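Local coordinates for avidin-related protein 4/5 (Gallus gallus, PDB 2OF8) that probably binds biotin with high affinity, as avidins do, and here holds a biotin nitroanilide; it may also influence hydrolysis of an active biotin ester, at residues A[30-35]-A[44-49]; A[12-17]-A[35-40]; A[94-99]-A[111-116]. The protein carries 2 engineered substitutions. All coordinates share one frame; numbering follows the deposited sequence.

Contact 1 (A[30-35]-A[44-49]); sequences TGTYLT and ITLSPL. With BNI (5-(2-oxo-hexahydro-thieno[3,4-D]imidazol-6-yl)-pentanoic acid (4-nitro-phenyl)-amide), chain C.
Y33 and S47 pair through both of their backbone polar groups: Y33 N donates to S47 O over 2.8 Å, and S47 N returns a bond to Y33 O. At the next hydrogen-bonded pair L49 N gives G31 O a straight bond (3.0 Å, 164°), whereas G31 N reaches L49 O only weakly. Between these rungs T32 faces P48 in a non-hydrogen-bonded pair. Beyond the Y33-S47 pair, toward T35 and T45, a water continues the pairing: it donates to Y33 O and to T45 O and accepts from T35 N, so Y33 O serves both S47 N and the water. T45 O has a second donor in S47 OG, at 3.0 Å, and that hydroxyl also accepts from N69 N. On the side of L49 and Y33, the L49 isobutyl group lies over G31, with CG 3.6 Å from G31 C, and L49 CD2 lies near the edge of the Y33 ring. On the side of T32, L46 CD1 rests against T32 CB. The I44 and T35 side chains cross at about a right angle, CG2 against CG2. CG of Y33 is anti to the backbone N (chi1 -158°) and carries the phenol away from S47 to the ligand, where OH donates to the ureido oxygen O3 over 2.7 Å in the plane of the ring. T35 OG1 accepts from ligand N2 in a nearly straight bond (173°) and donates its own hydrogen bond to V37 O. This is an antiparallel strand pair of the avidin beta-barrel, opening at one end into the biotin pocket.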
loop_
_atom_site.group_PDB
_atom_site.type_symbol
_atom_site.label_atom_id
_atom_site.label_comp_id
_atom_site.label_asym_id
_atom_site.label_seq_id
_atom_site.Cartn_x
_atom_site.Cartn_y
_atom_site.Cartn_z
ATOM N N THR A 30 -14.881 15.768 -12.434
ATOM C CA THR A 30 -15.634 15.569 -11.222
ATOM C C THR A 30 -16.625 14.443 -11.437
ATOM O O THR A 30 -16.762 13.914 -12.534
ATOM C CB THR A 30 -16.299 16.882 -10.793
ATOM O OG1 THR A 30 -16.720 16.790 -9.424
ATOM C CG2 THR A 30 -17.540 17.187 -11.625
ATOM N N GLY A 31 -17.291 14.053 -10.370
ATOM C CA GLY A 31 -18.219 12.956 -10.450
ATOM C C GLY A 31 -18.800 12.638 -9.100
ATOM O O GLY A 31 -18.643 13.379 -8.137
ATOM N N THR A 32 -19.494 11.513 -9.040
ATOM C CA THR A 32 -20.048 11.008 -7.800
ATOM C C THR A 32 -19.713 9.539 -7.653
ATOM O O THR A 32 -19.443 8.836 -8.622
ATOM C CB THR A 32 -21.574 11.177 -7.757
ATOM O OG1 THR A 32 -22.162 10.422 -8.819
ATOM C CG2 THR A 32 -21.992 12.633 -7.993
ATOM N N TYR A 33 -19.753 9.089 -6.410
ATOM C CA TYR A 33 -19.365 7.736 -6.054
ATOM C C TYR A 33 -20.382 7.214 -5.050
ATOM O O TYR A 33 -20.595 7.834 -4.011
ATOM C CB TYR A 33 -17.956 7.730 -5.442
ATOM C CG TYR A 33 -17.252 6.393 -5.509
ATOM C CD1 TYR A 33 -17.589 5.356 -4.645
ATOM C CD2 TYR A 33 -16.243 6.163 -6.429
ATOM C CE1 TYR A 33 -16.936 4.124 -4.711
ATOM C CE2 TYR A 33 -15.589 4.943 -6.502
ATOM C CZ TYR A 33 -15.936 3.925 -5.653
ATOM O OH TYR A 33 -15.264 2.731 -5.753
ATOM N N LEU A 34 -21.001 6.080 -5.363
ATOM C CA LEU A 34 -21.916 5.386 -4.468
ATOM C C LEU A 34 -21.243 4.076 -4.073
ATOM O O LEU A 34 -21.204 3.123 -4.853
ATOM C CB LEU A 34 -23.267 5.131 -5.137
ATOM C CG LEU A 34 -24.340 4.587 -4.189
ATOM C CD1 LEU A 34 -24.652 5.554 -3.072
ATOM C CD2 LEU A 34 -25.610 4.257 -4.969
ATOM N N THR A 35 -20.643 4.055 -2.892
ATOM C CA THR A 35 -19.990 2.846 -2.430
ATOM C C THR A 35 -21.010 1.799 -1.996
ATOM O O THR A 35 -22.022 2.121 -1.381
ATOM C CB THR A 35 -18.971 3.126 -1.315
ATOM O OG1 THR A 35 -18.343 1.883 -0.956
ATOM C CG2 THR A 35 -19.601 3.725 -0.038
ATOM N N ILE A 44 -24.496 5.225 4.324
ATOM C CA ILE A 44 -23.912 5.575 3.029
ATOM C C ILE A 44 -24.793 6.560 2.265
ATOM O O ILE A 44 -26.003 6.369 2.148
ATOM C CB ILE A 44 -23.674 4.326 2.159
ATOM C CG1 ILE A 44 -22.562 3.461 2.759
ATOM C CG2 ILE A 44 -23.299 4.731 0.733
ATOM C CD1 ILE A 44 -22.524 2.048 2.225
ATOM N N THR A 45 -24.159 7.610 1.757
ATOM C CA THR A 45 -24.794 8.550 0.840
ATOM C C THR A 45 -23.865 8.800 -0.345
ATOM O O THR A 45 -22.637 8.640 -0.249
ATOM C CB THR A 45 -25.105 9.894 1.515
ATOM O OG1 THR A 45 -23.885 10.467 2.010
ATOM C CG2 THR A 45 -26.047 9.701 2.715
ATOM N N LEU A 46 -24.459 9.192 -1.461
ATOM C CA LEU A 46 -23.723 9.565 -2.655
ATOM C C LEU A 46 -22.698 10.639 -2.309
ATOM O O LEU A 46 -23.019 11.604 -1.618
ATOM C CB LEU A 46 -24.702 10.088 -3.706
ATOM C CG LEU A 46 -24.139 10.292 -5.112
ATOM C CD1 LEU A 46 -23.732 8.964 -5.745
ATOM C CD2 LEU A 46 -25.146 11.023 -5.976
ATOM N N SER A 47 -21.467 10.470 -2.776
ATOM C CA SER A 47 -20.363 11.328 -2.378
ATOM C C SER A 47 -19.613 11.851 -3.595
ATOM O O SER A 47 -19.494 11.169 -4.603
ATOM C CB SER A 47 -19.431 10.536 -1.468
ATOM O OG SER A 47 -20.086 10.195 -0.249
ATOM N N PRO A 48 -19.103 13.071 -3.505
ATOM C CA PRO A 48 -18.386 13.673 -4.630
ATOM C C PRO A 48 -16.956 13.182 -4.783
ATOM O O PRO A 48 -16.295 12.847 -3.803
ATOM C CB PRO A 48 -18.392 15.157 -4.276
ATOM C CG PRO A 48 -18.348 15.164 -2.806
ATOM C CD PRO A 48 -19.199 14.004 -2.369
ATOM N N LEU A 49 -16.500 13.196 -6.028
ATOM C CA LEU A 49 -15.110 12.906 -6.348
ATOM C C LEU A 49 -14.552 13.991 -7.266
ATOM O O LEU A 49 -15.292 14.662 -7.989
ATOM C CB LEU A 49 -14.956 11.514 -6.976
ATOM C CG LEU A 49 -15.509 11.308 -8.391
ATOM C CD1 LEU A 49 -14.502 11.664 -9.472
ATOM C CD2 LEU A 49 -15.976 9.878 -8.559
HETATM C C1 BNI C . -15.720 4.271 4.956
HETATM C C10 BNI C . -16.163 5.184 3.805
HETATM C C9 BNI C . -16.474 4.408 2.530
HETATM C C8 BNI C . -15.237 3.711 1.981
HETATM C C7 BNI C . -15.590 2.737 0.876
HETATM C C2 BNI C . -14.304 2.015 0.328
HETATM C C6 BNI C . -12.302 1.652 -1.185
HETATM C C4 BNI C . -14.591 0.782 -0.579
HETATM C C5 BNI C . -13.334 0.546 -1.437
HETATM C C3 BNI C . -15.168 0.814 -2.807
HETATM O O2 BNI C . -16.264 3.190 5.162
HETATM O O3 BNI C . -15.858 0.890 -3.857
HETATM N N1 BNI C . -13.859 0.565 -2.779
HETATM N N2 BNI C . -15.630 0.978 -1.573
HETATM S S1 BNI C . -13.298 3.108 -0.739
HETATM N N17 BNI C . -14.677 4.628 5.707
HETATM C C18 BNI C . -14.097 4.047 6.805
HETATM C C20 BNI C . -13.762 4.827 7.954
HETATM C C21 BNI C . -13.147 4.195 9.091
HETATM C C22 BNI C . -12.879 2.761 9.075
HETATM C C23 BNI C . -13.219 1.979 7.924
HETATM C C24 BNI C . -13.826 2.603 6.796
HETATM N N25 BNI C . -12.240 2.120 10.289
HETATM O O26 BNI C . -11.946 2.768 11.251
HETATM O O27 BNI C . -12.004 0.948 10.321
HETATM O O HOH W 1 -20.962 6.700 -1.494
#

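Contact 2 (A[12-17]-A[35-40]). Engineered in segment 35-40: A39 (natural residue Asp). With BNI (5-(2-oxo-hexahydro-thieno[3,4-D]imidazol-6-yl)-pentanoic acid (4-nitro-phenyl)-amide), chain C.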
loop_
_atom_site.group_PDB
_atom_site.type_symbol
_atom_site.label_atom_id
_atom_site.label_comp_id
_atom_site.label_asym_id
_atom_site.label_seq_id
_atom_site.Cartn_x
_atom_site.Cartn_y
_atom_site.Cartn_z
ATOM N N ASN A 12 -17.682 -1.392 -9.991
ATOM C CA ASN A 12 -16.505 -2.164 -9.624
ATOM C C ASN A 12 -16.859 -3.526 -9.061
ATOM O O ASN A 12 -18.031 -3.895 -8.939
ATOM C CB ASN A 12 -15.518 -1.359 -8.747
ATOM C CG ASN A 12 -15.988 -1.149 -7.319
ATOM O OD1 ASN A 12 -16.806 -1.898 -6.781
ATOM N ND2 ASN A 12 -15.443 -0.113 -6.686
ATOM N N ASN A 13 -15.818 -4.279 -8.754
ATOM C CA ASN A 13 -15.951 -5.657 -8.306
ATOM C C ASN A 13 -16.691 -5.807 -6.966
ATOM O O ASN A 13 -17.157 -6.899 -6.655
ATOM C CB ASN A 13 -14.569 -6.319 -8.236
ATOM C CG ASN A 13 -13.617 -5.561 -7.347
ATOM O OD1 ASN A 13 -13.169 -4.461 -7.678
ATOM N ND2 ASN A 13 -13.325 -6.133 -6.193
ATOM N N LEU A 14 -16.781 -4.730 -6.182
ATOM C CA LEU A 14 -17.548 -4.727 -4.936
ATOM C C LEU A 14 -19.006 -4.310 -5.129
ATOM O O LEU A 14 -19.791 -4.352 -4.185
ATOM C CB LEU A 14 -16.900 -3.802 -3.900
ATOM C CG LEU A 14 -15.454 -4.106 -3.527
ATOM C CD1 LEU A 14 -14.917 -3.049 -2.580
ATOM C CD2 LEU A 14 -15.306 -5.499 -2.938
ATOM N N GLY A 15 -19.358 -3.899 -6.339
ATOM C CA GLY A 15 -20.692 -3.427 -6.647
ATOM C C GLY A 15 -20.871 -1.926 -6.545
ATOM O O GLY A 15 -21.973 -1.441 -6.773
ATOM N N SER A 16 -19.831 -1.179 -6.192
ATOM C CA SER A 16 -19.941 0.268 -6.141
ATOM C C SER A 16 -20.146 0.842 -7.533
ATOM O O SER A 16 -19.743 0.244 -8.525
ATOM C CB SER A 16 -18.696 0.873 -5.519
ATOM O OG SER A 16 -18.503 0.340 -4.227
ATOM N N ILE A 17 -20.760 2.018 -7.589
ATOM C CA ILE A 17 -21.021 2.725 -8.841
ATOM C C ILE A 17 -20.396 4.094 -8.779
ATOM O O ILE A 17 -20.519 4.792 -7.782
ATOM C CB ILE A 17 -22.538 2.891 -9.105
ATOM C CG1 ILE A 17 -23.218 1.536 -9.146
ATOM C CG2 ILE A 17 -22.784 3.664 -10.420
ATOM C CD1 ILE A 17 -24.715 1.631 -9.272
ATOM N N THR A 35 -20.643 4.055 -2.892
ATOM C CA THR A 35 -19.990 2.846 -2.430
ATOM C C THR A 35 -21.010 1.799 -1.996
ATOM O O THR A 35 -22.022 2.121 -1.381
ATOM C CB THR A 35 -18.971 3.126 -1.315
ATOM O OG1 THR A 35 -18.343 1.883 -0.956
ATOM C CG2 THR A 35 -19.601 3.725 -0.038
ATOM N N ALA A 36 -20.727 0.541 -2.324
ATOM C CA ALA A 36 -21.567 -0.571 -1.886
ATOM C C ALA A 36 -21.302 -0.943 -0.431
ATOM O O ALA A 36 -22.153 -1.578 0.196
ATOM C CB ALA A 36 -21.354 -1.785 -2.782
ATOM N N VAL A 37 -20.119 -0.582 0.074
ATOM C CA VAL A 37 -19.649 -0.991 1.388
ATOM C C VAL A 37 -19.089 0.203 2.164
ATOM O O VAL A 37 -18.601 1.178 1.586
ATOM C CB VAL A 37 -18.560 -2.093 1.303
ATOM C CG1 VAL A 37 -19.154 -3.381 0.743
ATOM C CG2 VAL A 37 -17.352 -1.641 0.477
ATOM N N ALA A 38 -19.161 0.114 3.479
ATOM C CA ALA A 38 -18.577 1.114 4.359
ATOM C C ALA A 38 -18.470 0.500 5.744
ATOM O O ALA A 38 -19.046 -0.554 6.014
ATOM C CB ALA A 38 -19.442 2.359 4.426
ATOM N N ALA A 39 -17.776 1.177 6.645
ATOM C CA ALA A 39 -17.753 0.768 8.049
ATOM C C ALA A 39 -19.172 0.715 8.623
ATOM O O ALA A 39 -19.507 -0.196 9.386
ATOM C CB ALA A 39 -16.900 1.726 8.858
ATOM N N ASN A 40 -19.994 1.695 8.253
ATOM C CA ASN A 40 -21.380 1.787 8.702
ATOM C C ASN A 40 -22.247 1.947 7.464
ATOM O O ASN A 40 -22.573 3.067 7.070
ATOM C CB ASN A 40 -21.565 2.974 9.648
ATOM C CG ASN A 40 -20.676 2.882 10.867
ATOM O OD1 ASN A 40 -20.767 1.932 11.646
ATOM N ND2 ASN A 40 -19.795 3.859 11.031
HETATM C C1 BNI C . -15.720 4.271 4.956
HETATM C C10 BNI C . -16.163 5.184 3.805
HETATM C C9 BNI C . -16.474 4.408 2.530
HETATM C C8 BNI C . -15.237 3.711 1.981
HETATM C C7 BNI C . -15.590 2.737 0.876
HETATM C C2 BNI C . -14.304 2.015 0.328
HETATM C C6 BNI C . -12.302 1.652 -1.185
HETATM C C4 BNI C . -14.591 0.782 -0.579
HETATM C C5 BNI C . -13.334 0.546 -1.437
HETATM C C3 BNI C . -15.168 0.814 -2.807
HETATM O O2 BNI C . -16.264 3.190 5.162
HETATM O O3 BNI C . -15.858 0.890 -3.857
HETATM N N1 BNI C . -13.859 0.565 -2.779
HETATM N N2 BNI C . -15.630 0.978 -1.573
HETATM S S1 BNI C . -13.298 3.108 -0.739
HETATM N N17 BNI C . -14.677 4.628 5.707
HETATM C C18 BNI C . -14.097 4.047 6.805
HETATM C C20 BNI C . -13.762 4.827 7.954
HETATM C C21 BNI C . -13.147 4.195 9.091
HETATM C C22 BNI C . -12.879 2.761 9.075
HETATM C C23 BNI C . -13.219 1.979 7.924
HETATM C C24 BNI C . -13.826 2.603 6.796
HETATM N N25 BNI C . -12.240 2.120 10.289
HETATM O O26 BNI C . -11.946 2.768 11.251
HETATM O O27 BNI C . -12.004 0.948 10.321
#
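S16 OG joins the two loops at the ligand: it donates to the ureido oxygen O3 over 2.7 Å and accepts from A36 N at 2.9 Å in a nearly straight bond (166°). Its torsion, OG anti to the carbonyl carbon (chi1 -58°), sets the hydroxyl between these two partners. N12 ND2 brings O3 a second donor at 3.0 Å, also nearly straight, and Y33 OH supplies a third, so three side chains grip one oxygen. Further along the ligand, A39, an engineered residue, offers its backbone N to the amide oxygen O2 at 2.9 Å, and its CB lies beside the nitrophenyl ring. L14 CD1 approaches the ureido group at N1, while V37 CG2 comes near N2 and also meets L14 CD1 at 4.2 Å; W108 of the second subunit packs on both L14 and V37. In the next shell, N12 OD1 accepts from L14 N and S16 N, which reach it from opposite faces of the amide plane. These bonds help fix the rotation of the amide and leave its ND2 end turned to O3. The 12-15 stretch is a type I turn closed by G15 N to N12 O; the positive phi of G15 (94°) leads the chain on to S16. A36 CB sits 3.3 Å from L14 O, bringing the two loops together next to the S16-A36 bond. N13 OD1, bonded to N117 N, ties the turn to strand 111-120. The Asx turn sets the N12 amide, which with S16 and Y33 forms the three-donor ureido-oxygen pocket characteristic of avidins.

Contact 3 (A[94-99]-A[111-116]). With BNI (5-(2-oxo-hexahydro-thieno[3,4-D]imidazol-6-yl)-pentanoic acid (4-nitro-phenyl)-amide), chain C.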
loop_
_atom_site.group_PDB
_atom_site.type_symbol
_atom_site.label_atom_id
_atom_site.label_comp_id
_atom_site.label_asym_id
_atom_site.label_seq_id
_atom_site.Cartn_x
_atom_site.Cartn_y
_atom_site.Cartn_z
ATOM N N MET A 94 -5.860 0.980 -7.656
ATOM C CA MET A 94 -5.599 0.729 -6.262
ATOM C C MET A 94 -5.945 1.968 -5.487
ATOM O O MET A 94 -5.970 3.077 -6.025
ATOM C CB MET A 94 -4.153 0.325 -6.062
ATOM C CG MET A 94 -3.854 -0.973 -6.780
ATOM S SD MET A 94 -2.395 -1.774 -6.223
ATOM C CE MET A 94 -2.923 -2.354 -4.642
ATOM N N TRP A 95 -6.221 1.765 -4.212
ATOM C CA TRP A 95 -6.736 2.840 -3.383
ATOM C C TRP A 95 -6.118 2.848 -2.008
ATOM O O TRP A 95 -5.634 1.831 -1.507
ATOM C CB TRP A 95 -8.271 2.800 -3.298
ATOM C CG TRP A 95 -8.878 1.499 -2.849
ATOM C CD1 TRP A 95 -9.465 0.565 -3.638
ATOM C CD2 TRP A 95 -8.996 1.012 -1.505
ATOM N NE1 TRP A 95 -9.943 -0.475 -2.878
ATOM C CE2 TRP A 95 -9.676 -0.220 -1.562
ATOM C CE3 TRP A 95 -8.644 1.516 -0.248
ATOM C CZ2 TRP A 95 -9.973 -0.966 -0.422
ATOM C CZ3 TRP A 95 -8.936 0.773 0.879
ATOM C CH2 TRP A 95 -9.587 -0.459 0.784
ATOM N N LEU A 96 -6.148 4.040 -1.413
ATOM C CA LEU A 96 -5.835 4.250 -0.000
ATOM C C LEU A 96 -7.034 4.926 0.655
ATOM O O LEU A 96 -7.543 5.931 0.150
ATOM C CB LEU A 96 -4.621 5.163 0.188
ATOM C CG LEU A 96 -3.293 4.641 -0.351
ATOM C CD1 LEU A 96 -2.245 5.737 -0.282
ATOM C CD2 LEU A 96 -2.817 3.410 0.390
ATOM N N LEU A 97 -7.492 4.365 1.769
ATOM C CA LEU A 97 -8.596 4.892 2.551
ATOM C C LEU A 97 -8.023 5.407 3.868
ATOM O O LEU A 97 -7.500 4.628 4.681
ATOM C CB LEU A 97 -9.656 3.812 2.780
ATOM C CG LEU A 97 -10.789 4.066 3.786
ATOM C CD1 LEU A 97 -11.597 5.327 3.614
ATOM C CD2 LEU A 97 -11.744 2.883 3.767
ATOM N N ARG A 98 -8.100 6.726 4.053
ATOM C CA ARG A 98 -7.628 7.395 5.246
ATOM C C ARG A 98 -8.776 7.622 6.212
ATOM O O ARG A 98 -9.722 8.344 5.909
ATOM C CB ARG A 98 -7.021 8.747 4.886
ATOM C CG ARG A 98 -6.613 9.561 6.097
ATOM C CD ARG A 98 -5.441 8.990 6.821
ATOM N NE ARG A 98 -5.294 9.516 8.172
ATOM C CZ ARG A 98 -4.130 9.605 8.809
ATOM N NH1 ARG A 98 -2.990 9.323 8.199
ATOM N NH2 ARG A 98 -4.114 9.987 10.072
ATOM N N SER A 99 -8.674 7.009 7.386
ATOM C CA SER A 99 -9.590 7.275 8.480
ATOM C C SER A 99 -9.112 8.456 9.306
ATOM O O SER A 99 -7.930 8.793 9.326
ATOM C CB SER A 99 -9.714 6.053 9.382
ATOM O OG SER A 99 -10.306 4.973 8.686
ATOM N N THR A 111 -4.523 4.164 7.754
ATOM C CA THR A 111 -4.542 4.035 6.300
ATOM C C THR A 111 -4.720 2.594 5.863
ATOM O O THR A 111 -3.884 1.737 6.133
ATOM C CB THR A 111 -3.274 4.603 5.665
ATOM O OG1 THR A 111 -3.074 5.955 6.108
ATOM C CG2 THR A 111 -3.434 4.689 4.143
ATOM N N ARG A 112 -5.816 2.339 5.157
ATOM C CA ARG A 112 -6.103 1.048 4.541
ATOM C C ARG A 112 -5.756 1.109 3.052
ATOM O O ARG A 112 -5.778 2.185 2.444
ATOM C CB ARG A 112 -7.575 0.690 4.722
ATOM C CG ARG A 112 -7.914 0.221 6.114
ATOM C CD ARG A 112 -9.398 0.139 6.379
ATOM N NE ARG A 112 -9.666 -0.475 7.681
ATOM C CZ ARG A 112 -9.500 0.120 8.871
ATOM N NH1 ARG A 112 -9.118 1.390 8.976
ATOM N NH2 ARG A 112 -9.744 -0.570 9.983
ATOM N N VAL A 113 -5.444 -0.054 2.484
ATOM C CA VAL A 113 -5.107 -0.178 1.079
ATOM C C VAL A 113 -5.931 -1.303 0.463
ATOM O O VAL A 113 -6.289 -2.275 1.127
ATOM C CB VAL A 113 -3.576 -0.413 0.904
ATOM C CG1 VAL A 113 -3.117 -1.723 1.533
ATOM C CG2 VAL A 113 -3.159 -0.337 -0.559
ATOM N N GLY A 114 -6.199 -1.173 -0.824
ATOM C CA GLY A 114 -6.893 -2.214 -1.555
ATOM C C GLY A 114 -6.886 -1.949 -3.041
ATOM O O GLY A 114 -6.210 -1.048 -3.529
ATOM N N TYR A 115 -7.623 -2.782 -3.766
ATOM C CA TYR A 115 -7.736 -2.685 -5.215
ATOM C C TYR A 115 -9.189 -2.536 -5.627
ATOM O O TYR A 115 -10.100 -2.860 -4.872
ATOM C CB TYR A 115 -7.137 -3.918 -5.907
ATOM C CG TYR A 115 -7.980 -5.187 -5.860
ATOM C CD1 TYR A 115 -8.822 -5.526 -6.919
ATOM C CD2 TYR A 115 -7.898 -6.068 -4.788
ATOM C CE1 TYR A 115 -9.568 -6.692 -6.900
ATOM C CE2 TYR A 115 -8.646 -7.244 -4.762
ATOM C CZ TYR A 115 -9.469 -7.553 -5.821
ATOM O OH TYR A 115 -10.189 -8.732 -5.794
ATOM N N ASN A 116 -9.406 -2.098 -6.861
ATOM C CA ASN A 116 -10.714 -2.239 -7.489
ATOM C C ASN A 116 -10.542 -2.262 -8.992
ATOM O O ASN A 116 -9.748 -1.509 -9.544
ATOM C CB ASN A 116 -11.666 -1.077 -7.152
ATOM C CG ASN A 116 -12.381 -1.226 -5.821
ATOM O OD1 ASN A 116 -12.318 -0.326 -4.986
ATOM N ND2 ASN A 116 -13.124 -2.323 -5.643
HETATM C C1 BNI C . -15.720 4.271 4.956
HETATM C C10 BNI C . -16.163 5.184 3.805
HETATM C C9 BNI C . -16.474 4.408 2.530
HETATM C C8 BNI C . -15.237 3.711 1.981
HETATM C C7 BNI C . -15.590 2.737 0.876
HETATM C C2 BNI C . -14.304 2.015 0.328
HETATM C C6 BNI C . -12.302 1.652 -1.185
HETATM C C4 BNI C . -14.591 0.782 -0.579
HETATM C C5 BNI C . -13.334 0.546 -1.437
HETATM C C3 BNI C . -15.168 0.814 -2.807
HETATM O O2 BNI C . -16.264 3.190 5.162
HETATM O O3 BNI C . -15.858 0.890 -3.857
HETATM N N1 BNI C . -13.859 0.565 -2.779
HETATM N N2 BNI C . -15.630 0.978 -1.573
HETATM S S1 BNI C . -13.298 3.108 -0.739
HETATM N N17 BNI C . -14.677 4.628 5.707
HETATM C C18 BNI C . -14.097 4.047 6.805
HETATM C C20 BNI C . -13.762 4.827 7.954
HETATM C C21 BNI C . -13.147 4.195 9.091
HETATM C C22 BNI C . -12.879 2.761 9.075
HETATM C C23 BNI C . -13.219 1.979 7.924
HETATM C C24 BNI C . -13.826 2.603 6.796
HETATM N N25 BNI C . -12.240 2.120 10.289
HETATM O O26 BNI C . -11.946 2.768 11.251
HETATM O O27 BNI C . -12.004 0.948 10.321
HETATM O O HOH W 2 -8.665 3.496 7.112
HETATM O O HOH W 3 -2.421 8.532 5.387
#
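T111 pairs with R98 at the start of the second strand, where a water joins T111 OG1 to R98 NH1; the R98 guanidinium also forms a salt bridge with D107. T111 CG2 leans on L96 CD2. R112 follows, bonded to L97 through both backbone groups, R112 N to L97 O being straight (2.9 Å, 170°). Its side chain, extended from CG to NE, runs to the nitro group, whose O27 lies over one face of the guanidinium rather than along an N-H. A second water accepts a hydrogen bond from R112 NH1 at the edge of that group and donates to L97 O. R112 NE turns to K109 O of the second subunit. V113 points to the opposite side of the sheet, its CG2 3.9 Å from L96 CD2, and there V113 of the second subunit packs on it. G114 is bonded to W95 in both directions, and its CA lies 3.7 Å from the centroid of the indole six-membered ring in a CH-pi contact. The indole is brought back over G114 because its CG stands between backbone N and carbonyl carbon (chi1 54°). Y115 O receives a weak bond from W95 NE1 at the edge of the indole, near its plane, while the Y115 ring stacks on Y115 of the fourth subunit. N116 OD1 accepts from ligand N1 (2.8 Å, 165°). The other indole face carries ligand C6 3.2 Å above the plane, so backbone and thioether ring sandwich W95: an antiparallel barrel pair whose inner face forms a tryptophan wall of the avidin biotin pocket.

All three contacts meet on one biotinyl ligand. Contact 1 and contact 2 have centres about 11 Å apart, share T35 and are joined by L34 N to I17 O (2.8 Å), so the strand pair leads straight into the loops. Contact 2 and contact 3, about 13 Å apart between centres, are tied by N13 OD1 to N116 ND2 at 3.0 Å. Contacts 1 and 3 do not touch, although their nearest atoms are about 4 Å apart; the ligand lies between them. The ureido group is divided among all three: Y33, N12 and S16 hold its oxygen, T35 and N116 one nitrogen each. Contacts 2 and 3 also both reach the second subunit.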